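Local coordinates for protein EccE5 (Mycobacterium xenopi RIVM700367, PDB 7B9F) that probably serves as a membrane-complex component of the mycobacterial ESX-5 type VII secretion system, which exports proteins across the inner membrane, at residues L302-R315 against H320-H332. Numbering follows the deposited sequence.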
loop_
_atom_site.group_PDB
_atom_site.type_symbol
_atom_site.label_atom_id
_atom_site.label_comp_id
_atom_site.label_asym_id
_atom_site.label_seq_id
_atom_site.Cartn_x
_atom_site.Cartn_y
_atom_site.Cartn_z
ATOM N N LEU A 302 -42.535 15.240 -38.086
ATOM C CA LEU A 302 -42.526 16.507 -37.373
ATOM C C LEU A 302 -42.025 17.644 -38.255
ATOM O O LEU A 302 -42.396 18.802 -38.044
ATOM C CB LEU A 302 -41.672 16.354 -36.119
ATOM C CG LEU A 302 -41.378 17.522 -35.195
ATOM C CD1 LEU A 302 -41.429 17.023 -33.769
ATOM C CD2 LEU A 302 -40.016 18.069 -35.495
ATOM N N TRP A 303 -41.182 17.333 -39.237
ATOM C CA TRP A 303 -40.602 18.343 -40.118
ATOM C C TRP A 303 -41.570 18.815 -41.193
ATOM O O TRP A 303 -41.319 19.846 -41.826
ATOM C CB TRP A 303 -39.343 17.771 -40.763
ATOM C CG TRP A 303 -38.082 18.169 -40.088
ATOM C CD1 TRP A 303 -37.351 17.424 -39.216
ATOM C CD2 TRP A 303 -37.344 19.372 -40.300
ATOM N NE1 TRP A 303 -36.232 18.110 -38.827
ATOM C CE2 TRP A 303 -36.200 19.308 -39.488
ATOM C CE3 TRP A 303 -37.552 20.506 -41.085
ATOM C CZ2 TRP A 303 -35.264 20.336 -39.437
ATOM C CZ3 TRP A 303 -36.619 21.523 -41.037
ATOM C CH2 TRP A 303 -35.492 21.434 -40.217
ATOM N N LEU A 304 -42.652 18.075 -41.418
ATOM C CA LEU A 304 -43.569 18.382 -42.514
ATOM C C LEU A 304 -44.297 19.729 -42.446
ATOM O O LEU A 304 -44.379 20.381 -43.501
ATOM C CB LEU A 304 -44.586 17.243 -42.656
ATOM C CG LEU A 304 -44.017 15.946 -43.222
ATOM C CD1 LEU A 304 -45.038 14.831 -43.132
ATOM C CD2 LEU A 304 -43.583 16.169 -44.656
ATOM N N PRO A 305 -44.874 20.183 -41.314
ATOM C CA PRO A 305 -45.781 21.342 -41.371
ATOM C C PRO A 305 -45.141 22.623 -41.890
ATOM O O PRO A 305 -43.942 22.859 -41.733
ATOM C CB PRO A 305 -46.225 21.509 -39.915
ATOM C CG PRO A 305 -46.163 20.161 -39.377
ATOM C CD PRO A 305 -44.921 19.587 -39.964
ATOM N N ASP A 306 -45.974 23.431 -42.541
ATOM C CA ASP A 306 -45.529 24.650 -43.202
ATOM C C ASP A 306 -44.986 25.651 -42.193
ATOM O O ASP A 306 -45.506 25.787 -41.083
ATOM C CB ASP A 306 -46.690 25.267 -43.982
ATOM C CG ASP A 306 -46.305 26.540 -44.707
ATOM O OD1 ASP A 306 -45.106 26.743 -44.993
ATOM O OD2 ASP A 306 -47.214 27.341 -45.003
ATOM N N THR A 307 -43.928 26.351 -42.593
ATOM C CA THR A 307 -43.296 27.344 -41.740
ATOM C C THR A 307 -42.459 28.287 -42.584
ATOM O O THR A 307 -42.196 28.035 -43.762
ATOM C CB THR A 307 -42.409 26.702 -40.676
ATOM O OG1 THR A 307 -42.002 27.706 -39.741
ATOM C CG2 THR A 307 -41.183 26.092 -41.318
ATOM N N GLU A 308 -42.078 29.397 -41.960
ATOM C CA GLU A 308 -41.013 30.251 -42.455
ATOM C C GLU A 308 -39.685 29.949 -41.778
ATOM O O GLU A 308 -38.632 30.320 -42.309
ATOM C CB GLU A 308 -41.376 31.720 -42.235
ATOM C CG GLU A 308 -42.574 32.193 -43.045
ATOM C CD GLU A 308 -42.317 32.211 -44.532
ATOM O OE1 GLU A 308 -41.157 32.453 -44.923
ATOM O OE2 GLU A 308 -43.270 31.978 -45.306
ATOM N N ALA A 309 -39.723 29.291 -40.620
ATOM C CA ALA A 309 -38.546 28.808 -39.911
ATOM C C ALA A 309 -38.990 27.737 -38.925
ATOM O O ALA A 309 -40.129 27.743 -38.459
ATOM C CB ALA A 309 -37.813 29.939 -39.181
ATOM N N THR A 310 -38.084 26.815 -38.616
ATOM C CA THR A 310 -38.376 25.741 -37.677
ATOM C C THR A 310 -37.071 25.183 -37.131
ATOM O O THR A 310 -36.090 25.055 -37.864
ATOM C CB THR A 310 -39.218 24.637 -38.330
ATOM O OG1 THR A 310 -39.428 23.574 -37.396
ATOM C CG2 THR A 310 -38.571 24.109 -39.587
ATOM N N ALA A 311 -37.057 24.887 -35.835
ATOM C CA ALA A 311 -35.859 24.407 -35.160
ATOM C C ALA A 311 -36.195 23.147 -34.385
ATOM O O ALA A 311 -36.985 23.189 -33.438
ATOM C CB ALA A 311 -35.290 25.472 -34.223
ATOM N N VAL A 312 -35.581 22.045 -34.769
ATOM C CA VAL A 312 -35.778 20.759 -34.118
ATOM C C VAL A 312 -34.545 20.442 -33.297
ATOM O O VAL A 312 -33.420 20.509 -33.804
ATOM C CB VAL A 312 -36.032 19.655 -35.156
ATOM C CG1 VAL A 312 -36.470 18.390 -34.469
ATOM C CG2 VAL A 312 -37.047 20.117 -36.179
ATOM N N THR A 313 -34.742 20.079 -32.035
ATOM C CA THR A 313 -33.602 19.754 -31.198
ATOM C C THR A 313 -33.890 18.564 -30.298
ATOM O O THR A 313 -35.003 18.395 -29.794
ATOM C CB THR A 313 -33.158 20.963 -30.376
ATOM O OG1 THR A 313 -32.028 20.607 -29.572
ATOM C CG2 THR A 313 -34.271 21.476 -29.514
ATOM N N VAL A 314 -32.878 17.715 -30.148
ATOM C CA VAL A 314 -32.941 16.498 -29.351
ATOM C C VAL A 314 -31.767 16.504 -28.389
ATOM O O VAL A 314 -30.621 16.684 -28.811
ATOM C CB VAL A 314 -32.900 15.238 -30.231
ATOM C CG1 VAL A 314 -33.098 14.024 -29.387
ATOM C CG2 VAL A 314 -33.957 15.298 -31.317
ATOM N N ARG A 315 -32.041 16.299 -27.109
ATOM C CA ARG A 315 -31.014 16.351 -26.079
ATOM C C ARG A 315 -30.678 14.954 -25.586
ATOM O O ARG A 315 -31.576 14.170 -25.273
ATOM C CB ARG A 315 -31.464 17.223 -24.910
ATOM C CG ARG A 315 -30.561 17.137 -23.700
ATOM C CD ARG A 315 -30.801 18.302 -22.776
ATOM N NE ARG A 315 -30.297 19.533 -23.370
ATOM C CZ ARG A 315 -30.323 20.715 -22.768
ATOM N NH1 ARG A 315 -30.839 20.826 -21.554
ATOM N NH2 ARG A 315 -29.840 21.784 -23.384
ATOM N N HIS A 320 -28.154 7.479 -14.931
ATOM C CA HIS A 320 -28.085 6.207 -14.205
ATOM C C HIS A 320 -27.161 5.209 -14.898
ATOM O O HIS A 320 -27.432 4.008 -14.935
ATOM C CB HIS A 320 -29.478 5.608 -14.011
ATOM C CG HIS A 320 -30.482 6.577 -13.475
ATOM N ND1 HIS A 320 -31.688 6.818 -14.095
ATOM C CD2 HIS A 320 -30.457 7.372 -12.379
ATOM C CE1 HIS A 320 -32.365 7.716 -13.403
ATOM N NE2 HIS A 320 -31.641 8.069 -12.357
ATOM N N GLY A 321 -26.069 5.711 -15.465
ATOM C CA GLY A 321 -25.165 4.884 -16.230
ATOM C C GLY A 321 -25.561 4.675 -17.671
ATOM O O GLY A 321 -24.759 4.136 -18.444
ATOM N N GLY A 322 -26.771 5.070 -18.062
ATOM C CA GLY A 322 -27.197 5.022 -19.438
ATOM C C GLY A 322 -27.463 6.403 -19.999
ATOM O O GLY A 322 -27.166 7.428 -19.383
ATOM N N VAL A 323 -28.054 6.419 -21.186
ATOM C CA VAL A 323 -28.367 7.649 -21.897
ATOM C C VAL A 323 -29.871 7.713 -22.085
ATOM O O VAL A 323 -30.467 6.781 -22.637
ATOM C CB VAL A 323 -27.649 7.710 -23.253
ATOM C CG1 VAL A 323 -28.207 8.833 -24.097
ATOM C CG2 VAL A 323 -26.162 7.879 -23.048
ATOM N N GLU A 324 -30.486 8.801 -21.632
ATOM C CA GLU A 324 -31.912 8.996 -21.829
ATOM C C GLU A 324 -32.130 10.249 -22.667
ATOM O O GLU A 324 -31.390 11.228 -22.557
ATOM C CB GLU A 324 -32.664 9.075 -20.487
ATOM C CG GLU A 324 -34.193 9.231 -20.605
ATOM C CD GLU A 324 -34.889 8.022 -21.244
ATOM O OE1 GLU A 324 -34.353 6.894 -21.166
ATOM O OE2 GLU A 324 -35.976 8.208 -21.832
ATOM N N VAL A 325 -33.156 10.197 -23.510
ATOM C CA VAL A 325 -33.345 11.111 -24.625
ATOM C C VAL A 325 -34.597 11.942 -24.391
ATOM O O VAL A 325 -35.617 11.424 -23.923
ATOM C CB VAL A 325 -33.457 10.322 -25.944
ATOM C CG1 VAL A 325 -33.479 11.247 -27.124
ATOM C CG2 VAL A 325 -32.320 9.330 -26.063
ATOM N N SER A 326 -34.514 13.232 -24.704
ATOM C CA SER A 326 -35.668 14.117 -24.716
ATOM C C SER A 326 -35.519 15.084 -25.880
ATOM O O SER A 326 -34.413 15.329 -26.363
ATOM C CB SER A 326 -35.812 14.874 -23.397
ATOM O OG SER A 326 -36.058 13.973 -22.331
ATOM N N ALA A 327 -36.642 15.634 -26.336
ATOM C CA ALA A 327 -36.617 16.476 -27.523
ATOM C C ALA A 327 -37.747 17.491 -27.478
ATOM O O ALA A 327 -38.725 17.330 -26.747
ATOM C CB ALA A 327 -36.723 15.642 -28.802
ATOM N N TRP A 328 -37.593 18.547 -28.276
ATOM C CA TRP A 328 -38.629 19.553 -28.455
ATOM C C TRP A 328 -38.371 20.290 -29.760
ATOM O O TRP A 328 -37.296 20.186 -30.351
ATOM C CB TRP A 328 -38.691 20.529 -27.279
ATOM C CG TRP A 328 -37.467 21.355 -27.070
ATOM C CD1 TRP A 328 -37.251 22.625 -27.513
ATOM C CD2 TRP A 328 -36.310 20.993 -26.314
ATOM N NE1 TRP A 328 -36.020 23.066 -27.102
ATOM C CE2 TRP A 328 -35.425 22.083 -26.358
ATOM C CE3 TRP A 328 -35.932 19.847 -25.612
ATOM C CZ2 TRP A 328 -34.183 22.058 -25.739
ATOM C CZ3 TRP A 328 -34.703 19.825 -24.995
ATOM C CH2 TRP A 328 -33.842 20.923 -25.061
ATOM N N VAL A 329 -39.379 21.041 -30.200
ATOM C CA VAL A 329 -39.332 21.737 -31.480
ATOM C C VAL A 329 -40.120 23.033 -31.358
ATOM O O VAL A 329 -41.082 23.124 -30.592
ATOM C CB VAL A 329 -39.875 20.829 -32.611
ATOM C CG1 VAL A 329 -41.310 20.449 -32.348
ATOM C CG2 VAL A 329 -39.742 21.480 -33.978
ATOM N N ARG A 330 -39.681 24.056 -32.084
ATOM C CA ARG A 330 -40.424 25.298 -32.215
ATOM C C ARG A 330 -40.438 25.724 -33.677
ATOM O O ARG A 330 -39.545 25.373 -34.449
ATOM C CB ARG A 330 -39.824 26.397 -31.338
ATOM C CG ARG A 330 -38.387 26.712 -31.671
ATOM C CD ARG A 330 -37.889 27.943 -30.948
ATOM N NE ARG A 330 -36.471 28.158 -31.207
ATOM C CZ ARG A 330 -36.003 28.831 -32.250
ATOM N NH1 ARG A 330 -36.842 29.355 -33.130
ATOM N NH2 ARG A 330 -34.698 28.980 -32.413
ATOM N N TYR A 331 -41.467 26.481 -34.052
ATOM C CA TYR A 331 -41.695 26.893 -35.428
ATOM C C TYR A 331 -41.709 28.412 -35.527
ATOM O O TYR A 331 -41.997 29.111 -34.550
ATOM C CB TYR A 331 -43.016 26.334 -35.958
ATOM C CG TYR A 331 -43.118 24.833 -35.913
ATOM C CD1 TYR A 331 -42.579 24.051 -36.921
ATOM C CD2 TYR A 331 -43.760 24.196 -34.868
ATOM C CE1 TYR A 331 -42.675 22.680 -36.887
ATOM C CE2 TYR A 331 -43.862 22.825 -34.827
ATOM C CZ TYR A 331 -43.317 22.074 -35.838
ATOM O OH TYR A 331 -43.415 20.706 -35.800
ATOM N N HIS A 332 -41.404 28.907 -36.729
ATOM C CA HIS A 332 -41.297 30.341 -37.030
ATOM C C HIS A 332 -40.352 31.077 -36.082
ATOM O O HIS A 332 -39.322 30.543 -35.673
ATOM C CB HIS A 332 -42.672 31.009 -37.006
ATOM C CG HIS A 332 -43.527 30.690 -38.191
ATOM N ND1 HIS A 332 -43.762 31.597 -39.201
ATOM C CD2 HIS A 332 -44.215 29.574 -38.521
ATOM C CE1 HIS A 332 -44.557 31.052 -40.104
ATOM N NE2 HIS A 332 -44.842 29.823 -39.717
#
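Thr-313 and Trp-328 face each other in an antiparallel hydrogen-bonded pair, and the methyl CG2 of Thr-313 lies over one face of the indole. Thr-313 CG2 lies 3.5 Å from the centroid of the Trp-328 five-membered ring, a CH-pi contact. With chi1 at 63°, Trp-328 CG sits between its backbone N and carbonyl carbon, which folds the indole back across the partner strand. Trp-328 CH2 lies over the centre of the Arg-315 guanidinium, 4.2 Å from Arg-315 NE. On the sheet face that carries Thr-313 and Trp-328, the guanidinium of Arg-330 rests on Ala-311 CB, and Arg-330 NH2 bonds to Val-256 O.

The face with Val-312 and Val-329 is mainly apolar. Val-329 CG2 packs beside Val-312 CG2 at 3.7 Å, while Val-329 CG1 meets Leu-302 CD1. Further along, Val-314 CG1 touches Val-325 CG1 and Val-314 CG2 touches Ala-327 CB. Tyr-331 lies alongside Thr-310, and Tyr-331 OH donates to Leu-302 O at 3.1 Å. This bond ties Leu-302 of helix 298-302 to strand 322-331.

Three pairs of backbone bonds join the strands, from Ala-311 with Arg-330 to Arg-315 with Ser-326. Strand 310-319 pairs along its other edge with strand 159-166, where Asp-161 forms a salt bridge with Arg-315 and Ile-162 O bonds to Thr-313 OG1. Strand 322-331 completes the hairpin at the border of the chain's antiparallel sheet.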